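Putative poly(3-hydroxybutyrate) depolymerase LpqC (Bordetella parapertussis 12822, PDB 3D0K) probably hydrolyses ester bonds in poly(3-hydroxybutyrate) or a related ester substrate, as a serine hydrolase of the alpha/beta-hydrolase fold. Local coordinates at residues L64-A68 against T89-E93; E99-N103 against A149-F153. Numbering follows the deposited sequence.

Contact 1 of 2, residues L64-A68 against T89-E93. With FMT (formic acid), chain K.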
ATOM      1  N   LEU A  64      -6.825  10.958   4.527  1.00 22.29           N
ATOM      2  CA  LEU A  64      -6.977  12.321   3.975  1.00 23.51           C
ATOM      3  C   LEU A  64      -6.981  12.358   2.442  1.00 22.69           C
ATOM      4  O   LEU A  64      -7.364  13.374   1.858  1.00 23.40           O
ATOM      5  CB  LEU A  64      -5.870  13.232   4.510  1.00 24.23           C
ATOM      6  CG  LEU A  64      -5.762  13.278   6.048  1.00 25.41           C
ATOM      7  CD1 LEU A  64      -4.533  14.118   6.451  1.00 28.60           C
ATOM      8  CD2 LEU A  64      -7.022  13.823   6.645  1.00 29.70           C
ATOM      9  N   ARG A  65      -6.592  11.249   1.806  1.00 21.59           N
ATOM     10  CA  ARG A  65      -6.524  11.147   0.343  1.00 21.10           C
ATOM     11  C   ARG A  65      -5.525  12.167  -0.240  1.00 20.94           C
ATOM     12  O   ARG A  65      -5.690  12.650  -1.359  1.00 20.59           O
ATOM     13  CB  ARG A  65      -7.924  11.289  -0.331  1.00 22.01           C
ATOM     14  CG  ARG A  65      -9.065  10.428   0.275  1.00 20.67           C
ATOM     15  CD  ARG A  65      -8.775   8.917   0.473  1.00 20.29           C
ATOM     16  NE  ARG A  65     -10.010   8.209   0.921  1.00 21.17           N
ATOM     17  CZ  ARG A  65     -11.051   7.905   0.132  1.00 19.72           C
ATOM     18  NH1 ARG A  65     -12.085   7.246   0.656  1.00 19.63           N
ATOM     19  NH2 ARG A  65     -11.056   8.243  -1.174  1.00 18.91           N
ATOM     20  N   ASN A  66      -4.495  12.477   0.538  1.00 21.16           N
ATOM     21  CA  ASN A  66      -3.501  13.490   0.169  1.00 20.98           C
ATOM     22  C   ASN A  66      -2.326  12.856  -0.581  1.00 21.67           C
ATOM     23  O   ASN A  66      -1.180  12.855  -0.110  1.00 21.72           O
ATOM     24  CB  ASN A  66      -3.073  14.288   1.427  1.00 21.53           C
ATOM     25  CG  ASN A  66      -2.527  13.389   2.581  1.00 21.92           C
ATOM     26  OD1 ASN A  66      -2.902  12.213   2.748  1.00 23.44           O
ATOM     27  ND2 ASN A  66      -1.604  13.953   3.352  1.00 24.63           N
ATOM     28  N   GLY A  67      -2.604  12.287  -1.758  1.00 20.51           N
ATOM     29  CA  GLY A  67      -1.543  11.679  -2.535  1.00 20.45           C
ATOM     30  C   GLY A  67      -0.402  12.623  -2.888  1.00 20.30           C
ATOM     31  O   GLY A  67       0.751  12.198  -2.970  1.00 20.36           O
ATOM     32  N   ALA A  68      -0.722  13.894  -3.152  1.00 20.15           N
ATOM     33  CA  ALA A  68       0.325  14.869  -3.520  1.00 21.00           C
ATOM     34  C   ALA A  68       1.294  15.052  -2.364  1.00 21.43           C
ATOM     35  O   ALA A  68       2.519  15.097  -2.545  1.00 19.30           O
ATOM     36  CB  ALA A  68      -0.299  16.217  -3.982  1.00 20.82           C
ATOM     37  N   THR A  89      -3.911   8.221  -6.466  1.00 17.79           N
ATOM     38  CA  THR A  89      -4.632   9.087  -5.545  1.00 17.95           C
ATOM     39  C   THR A  89      -6.137   9.012  -5.783  1.00 18.18           C
ATOM     40  O   THR A  89      -6.601   9.336  -6.868  1.00 17.45           O
ATOM     41  CB  THR A  89      -4.143  10.518  -5.720  1.00 16.88           C
ATOM     42  OG1 THR A  89      -2.723  10.518  -5.526  1.00 18.87           O
ATOM     43  CG2 THR A  89      -4.791  11.421  -4.716  1.00 17.96           C
ATOM     44  N   PHE A  90      -6.884   8.632  -4.737  1.00 19.56           N
ATOM     45  CA  PHE A  90      -8.335   8.328  -4.878  1.00 19.17           C
ATOM     46  C   PHE A  90      -9.102   9.342  -4.057  1.00 20.28           C
ATOM     47  O   PHE A  90      -9.087   9.296  -2.830  1.00 20.39           O
ATOM     48  CB  PHE A  90      -8.618   6.865  -4.422  1.00 19.91           C
ATOM     49  CG  PHE A  90      -7.875   5.838  -5.238  1.00 17.57           C
ATOM     50  CD1 PHE A  90      -8.388   5.387  -6.440  1.00 19.68           C
ATOM     51  CD2 PHE A  90      -6.605   5.382  -4.832  1.00 15.26           C
ATOM     52  CE1 PHE A  90      -7.692   4.472  -7.197  1.00 17.17           C
ATOM     53  CE2 PHE A  90      -5.901   4.474  -5.563  1.00 20.10           C
ATOM     54  CZ  PHE A  90      -6.423   4.033  -6.777  1.00 15.87           C
ATOM     55  N   SER A  91      -9.719  10.295  -4.739  1.00 19.95           N
ATOM     56  CA  SER A  91     -10.319  11.411  -4.063  1.00 21.87           C
ATOM     57  C   SER A  91     -11.557  10.982  -3.291  1.00 21.84           C
ATOM     58  O   SER A  91     -12.196  10.005  -3.649  1.00 21.68           O
ATOM     59  CB  SER A  91     -10.693  12.494  -5.080  1.00 22.87           C
ATOM     60  OG  SER A  91     -11.753  12.045  -5.913  1.00 23.23           O
ATOM     61  N   ASP A  92     -11.877  11.708  -2.232  1.00 23.44           N
ATOM     62  CA  ASP A  92     -13.109  11.467  -1.482  1.00 25.00           C
ATOM     63  C   ASP A  92     -14.339  11.646  -2.364  1.00 25.93           C
ATOM     64  O   ASP A  92     -15.367  10.957  -2.176  1.00 25.43           O
ATOM     65  CB  ASP A  92     -13.192  12.421  -0.322  1.00 25.98           C
ATOM     66  CG  ASP A  92     -12.416  11.957   0.874  1.00 29.26           C
ATOM     67  OD1 ASP A  92     -12.396  10.733   1.166  1.00 31.06           O
ATOM     68  OD2 ASP A  92     -11.831  12.833   1.559  1.00 33.46           O
ATOM     69  N   GLU A  93     -14.241  12.552  -3.341  1.00 25.69           N
ATOM     70  CA  GLU A  93     -15.390  12.826  -4.189  1.00 27.25           C
ATOM     71  C   GLU A  93     -15.723  11.671  -5.120  1.00 26.17           C
ATOM     72  O   GLU A  93     -16.873  11.324  -5.253  1.00 26.62           O
ATOM     73  CB  GLU A  93     -15.206  14.117  -5.003  1.00 28.10           C
ATOM     74  CG  GLU A  93     -16.490  14.892  -5.127  1.00 33.60           C
ATOM     75  CD  GLU A  93     -16.720  15.496  -6.523  1.00 41.41           C
ATOM     76  OE1 GLU A  93     -15.724  15.811  -7.257  1.00 39.29           O
ATOM     77  OE2 GLU A  93     -17.933  15.667  -6.870  1.00 45.47           O
TER
HETATM   78  C   FMT K 310      -3.235  16.453  -2.103  1.00 33.96           C
HETATM   79  O1  FMT K 310      -2.420  16.421  -1.114  1.00 30.62           O
HETATM   80  O2  FMT K 310      -3.499  15.512  -2.966  1.00 33.68           O
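After Leu64, which faces away, Arg65 takes a left-handed backbone conformation (phi/psi 61/31) and sends its side chain across to the loop that leaves strand 84-89. Its NH2 donates a hydrogen bond to Phe90 O (2.8 Å, N-H...O 159°), approached near the guanidinium plane, and the same NH2 also bonds to Trp95 O farther along that loop. Asp92 sits over one guanidinium face: Arg65 NE and Asp92 OD1 are 3.5 Å apart, a salt bridge of charges alone, since no N-H points at the oxygen. Nearer the backbone, Arg65 O meets Thr89 CG2 at 3.7 Å. Asn66 centres an inverse gamma turn, closed by a weak bond from Gly67 N to Arg65 O (3.1 Å); Asn66 ND2 hydrogen-bonds to Asp69 OD2. Gly67 opens helix 67-73, its CA 3.4 Å from Thr89 OG1, where a CB would clash. That hydroxyl is engaged with Ala87 O and Asn43. Ala68 N, at the helix start, donates to O2 of a formic acid molecule (3.2 Å), probably from the crystallisation liquor. A single buried arginine thus joins two loops at the carboxyl ends of neighbouring strands, 56-60 and 84-89, bonding the Phe90 carbonyl near the guanidinium plane and the Trp95 carbonyl as well, while the Asp92 carboxylate balances its charge over one face.

Contact 2 of 2, residues E99-N103 against A149-F153. With SO4 (sulfate ion), chain E.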
ATOM      1  N   GLU A  99     -15.233   2.195   2.050  1.00 18.24           N
ATOM      2  CA  GLU A  99     -15.736   1.173   1.124  1.00 18.11           C
ATOM      3  C   GLU A  99     -15.008   1.200  -0.222  1.00 18.71           C
ATOM      4  O   GLU A  99     -14.741   0.135  -0.811  1.00 18.75           O
ATOM      5  CB  GLU A  99     -17.279   1.267   0.943  1.00 17.45           C
ATOM      6  CG  GLU A  99     -18.051   0.906   2.248  1.00 20.82           C
ATOM      7  CD  GLU A  99     -18.188   2.093   3.239  1.00 21.62           C
ATOM      8  OE1 GLU A  99     -18.937   1.898   4.219  1.00 26.62           O
ATOM      9  OE2 GLU A  99     -17.621   3.217   3.036  1.00 18.45           O
ATOM     10  N   SER A 100     -14.664   2.406  -0.709  1.00 18.70           N
ATOM     11  CA  SER A 100     -14.120   2.535  -2.056  1.00 18.44           C
ATOM     12  C   SER A 100     -12.614   2.484  -2.070  1.00 18.00           C
ATOM     13  O   SER A 100     -12.016   2.117  -3.100  1.00 19.16           O
ATOM     14  CB  SER A 100     -14.533   3.874  -2.708  1.00 18.78           C
ATOM     15  OG  SER A 100     -15.947   4.073  -2.640  1.00 20.33           O
ATOM     16  N   TYR A 101     -11.993   2.947  -0.993  1.00 16.04           N
ATOM     17  CA  TYR A 101     -10.549   3.022  -0.983  1.00 16.72           C
ATOM     18  C   TYR A 101      -9.953   1.885  -0.116  1.00 17.15           C
ATOM     19  O   TYR A 101      -9.498   0.893  -0.663  1.00 17.87           O
ATOM     20  CB  TYR A 101     -10.052   4.419  -0.510  1.00 16.68           C
ATOM     21  CG  TYR A 101      -8.517   4.494  -0.435  1.00 17.72           C
ATOM     22  CD1 TYR A 101      -7.738   4.174  -1.556  1.00 17.23           C
ATOM     23  CD2 TYR A 101      -7.865   4.934   0.736  1.00 15.74           C
ATOM     24  CE1 TYR A 101      -6.349   4.271  -1.509  1.00 18.53           C
ATOM     25  CE2 TYR A 101      -6.429   5.020   0.803  1.00 18.01           C
ATOM     26  CZ  TYR A 101      -5.700   4.681  -0.348  1.00 16.89           C
ATOM     27  OH  TYR A 101      -4.314   4.754  -0.293  1.00 20.12           O
ATOM     28  N   ASN A 102      -9.940   2.067   1.216  1.00 17.10           N
ATOM     29  CA  ASN A 102      -9.497   1.015   2.149  1.00 17.18           C
ATOM     30  C   ASN A 102      -9.944  -0.424   1.770  1.00 16.48           C
ATOM     31  O   ASN A 102      -9.146  -1.372   1.870  1.00 17.00           O
ATOM     32  CB  ASN A 102     -10.002   1.230   3.592  1.00 14.92           C
ATOM     33  CG  ASN A 102      -9.791   2.611   4.154  1.00 18.26           C
ATOM     34  OD1 ASN A 102      -9.548   2.744   5.397  1.00 22.05           O
ATOM     35  ND2 ASN A 102      -9.960   3.645   3.334  1.00 13.10           N
ATOM     36  N   ASN A 103     -11.239  -0.595   1.473  1.00 16.17           N
ATOM     37  CA  ASN A 103     -11.868  -1.904   1.242  1.00 16.64           C
ATOM     38  C   ASN A 103     -11.953  -2.303  -0.243  1.00 17.08           C
ATOM     39  O   ASN A 103     -12.531  -3.366  -0.589  1.00 18.08           O
ATOM     40  CB  ASN A 103     -13.299  -1.982   1.840  1.00 17.17           C
ATOM     41  CG  ASN A 103     -13.369  -1.637   3.348  1.00 19.25           C
ATOM     42  OD1 ASN A 103     -14.482  -1.544   3.928  1.00 20.93           O
ATOM     43  ND2 ASN A 103     -12.225  -1.423   3.973  1.00 16.73           N
ATOM     44  N   ALA A 149      -4.773   4.337   6.144  1.00 18.08           N
ATOM     45  CA  ALA A 149      -5.746   3.749   5.185  1.00 17.35           C
ATOM     46  C   ALA A 149      -5.049   3.097   3.998  1.00 17.93           C
ATOM     47  O   ALA A 149      -5.553   2.122   3.424  1.00 16.53           O
ATOM     48  CB  ALA A 149      -6.788   4.794   4.661  1.00 16.79           C
ATOM     49  N   GLY A 150      -3.900   3.654   3.614  1.00 17.96           N
ATOM     50  CA  GLY A 150      -3.175   3.119   2.483  1.00 16.04           C
ATOM     51  C   GLY A 150      -2.424   1.844   2.928  1.00 17.30           C
ATOM     52  O   GLY A 150      -2.140   1.017   2.117  1.00 16.84           O
ATOM     53  N   GLY A 151      -2.106   1.682   4.223  1.00 16.06           N
ATOM     54  CA  GLY A 151      -1.520   0.403   4.691  1.00 16.31           C
ATOM     55  C   GLY A 151      -2.677  -0.642   4.783  1.00 17.84           C
ATOM     56  O   GLY A 151      -2.449  -1.850   4.570  1.00 16.59           O
ATOM     57  N   GLN A 152      -3.904  -0.192   5.082  1.00 16.93           N
ATOM     58  CA  GLN A 152      -5.088  -1.100   4.897  1.00 16.61           C
ATOM     59  C   GLN A 152      -5.187  -1.554   3.415  1.00 17.27           C
ATOM     60  O   GLN A 152      -5.303  -2.741   3.134  1.00 17.14           O
ATOM     61  CB  GLN A 152      -6.363  -0.433   5.300  1.00 17.39           C
ATOM     62  CG  GLN A 152      -6.425  -0.056   6.768  1.00 17.12           C
ATOM     63  CD  GLN A 152      -7.797   0.454   7.136  1.00 19.82           C
ATOM     64  OE1 GLN A 152      -8.776  -0.039   6.624  1.00 19.68           O
ATOM     65  NE2 GLN A 152      -7.869   1.421   8.066  1.00 21.04           N
ATOM     66  N   PHE A 153      -5.116  -0.597   2.490  1.00 16.66           N
ATOM     67  CA  PHE A 153      -5.168  -0.883   1.046  1.00 17.99           C
ATOM     68  C   PHE A 153      -4.097  -1.889   0.620  1.00 17.68           C
ATOM     69  O   PHE A 153      -4.401  -2.857  -0.078  1.00 18.28           O
ATOM     70  CB  PHE A 153      -4.995   0.467   0.329  1.00 17.57           C
ATOM     71  CG  PHE A 153      -5.090   0.434  -1.183  1.00 17.12           C
ATOM     72  CD1 PHE A 153      -3.964   0.111  -1.966  1.00 17.87           C
ATOM     73  CD2 PHE A 153      -6.266   0.845  -1.822  1.00 16.07           C
ATOM     74  CE1 PHE A 153      -4.037   0.133  -3.342  1.00 15.38           C
ATOM     75  CE2 PHE A 153      -6.318   0.902  -3.239  1.00 19.24           C
ATOM     76  CZ  PHE A 153      -5.202   0.566  -3.970  1.00 18.32           C
TER
HETATM   77  S   SO4 E 304      -6.595   4.447   9.469  1.00 31.61           S
HETATM   78  O1  SO4 E 304      -5.911   3.367   8.756  1.00 29.14           O
HETATM   79  O2  SO4 E 304      -8.023   4.093   9.490  1.00 34.35           O
HETATM   80  O3  SO4 E 304      -6.182   4.648  10.828  1.00 34.06           O
HETATM   81  O4  SO4 E 304      -6.603   5.694   8.731  1.00 36.43           O
HETATM   82  O   HOH W   1     -12.110  -0.370   6.482  1.00 20.25           O
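Tyr101, Asn102 and Phe153 bury the largest areas here, where the turn after helix 97-100 packs on the first turn of helix 149-160. The Tyr101 ring reaches along the helix start. Tyr101 CE2 lies 3.9 Å from Ala149 CB, its OH 3.4 Å from Gly150 CA, and its CE1 3.4 Å from Phe153 CD2. A side chain at Gly150 would crowd the tyrosine hydroxyl, which hydrogen-bonds to His61 O and Gln60 OE1. The Tyr101 and Phe153 rings are near parallel (29°) but slid apart, with centroids 5.0 Å from each other, so they scarcely overlap; Tyr101 O approaches the phenylalanine edge, 3.4 Å from Phe153 CD2. Asn102 is the residue closest in backbone, its CA 4.9 Å from that of Phe153, and its side chain ends between Ala149 and the amide of Gln152. A water accepts from Asn103 ND2 (2.7 Å) and donates weakly to Gln152 OE1 (3.4 Å). Gln152 NE2 donates to sulfate O1 (2.8 Å), which also lies 3.0 Å from Ala149 N; Arg237 holds the same ion. Sequence and geometry fit a nucleophile elbow whose serine directly precedes Ala149, so the anion, probably from the crystallisation liquor, is consistent with an active-site pocket. The turn lies against the beginning of the helix that follows strand 142-147, with Tyr121, from the segment leading into helix 122-133, meeting Phe153 edge-to-face.

Overall arrangement
From the N terminus the chain runs through strands 23-29 and 40-46 to strand 56-60, whose following loop enters contact 1. That contact closes a loop holding helices 67-73 and 75-81 and strand 84-89. Only then does contact 2 open, closing a longer loop over helix 122-133 and strand 142-147, so the two follow in series and neither nest nor cross. With centres 11 Å apart, they still touch: Phe90 CD2 packs on Tyr101 CE1 (3.5 Å) and Arg65 NH1 on Tyr101 CB (3.7 Å). Together they tie the loops after adjacent strands 84-89 and 56-60 to the helix following strand 142-147, next in the sheet.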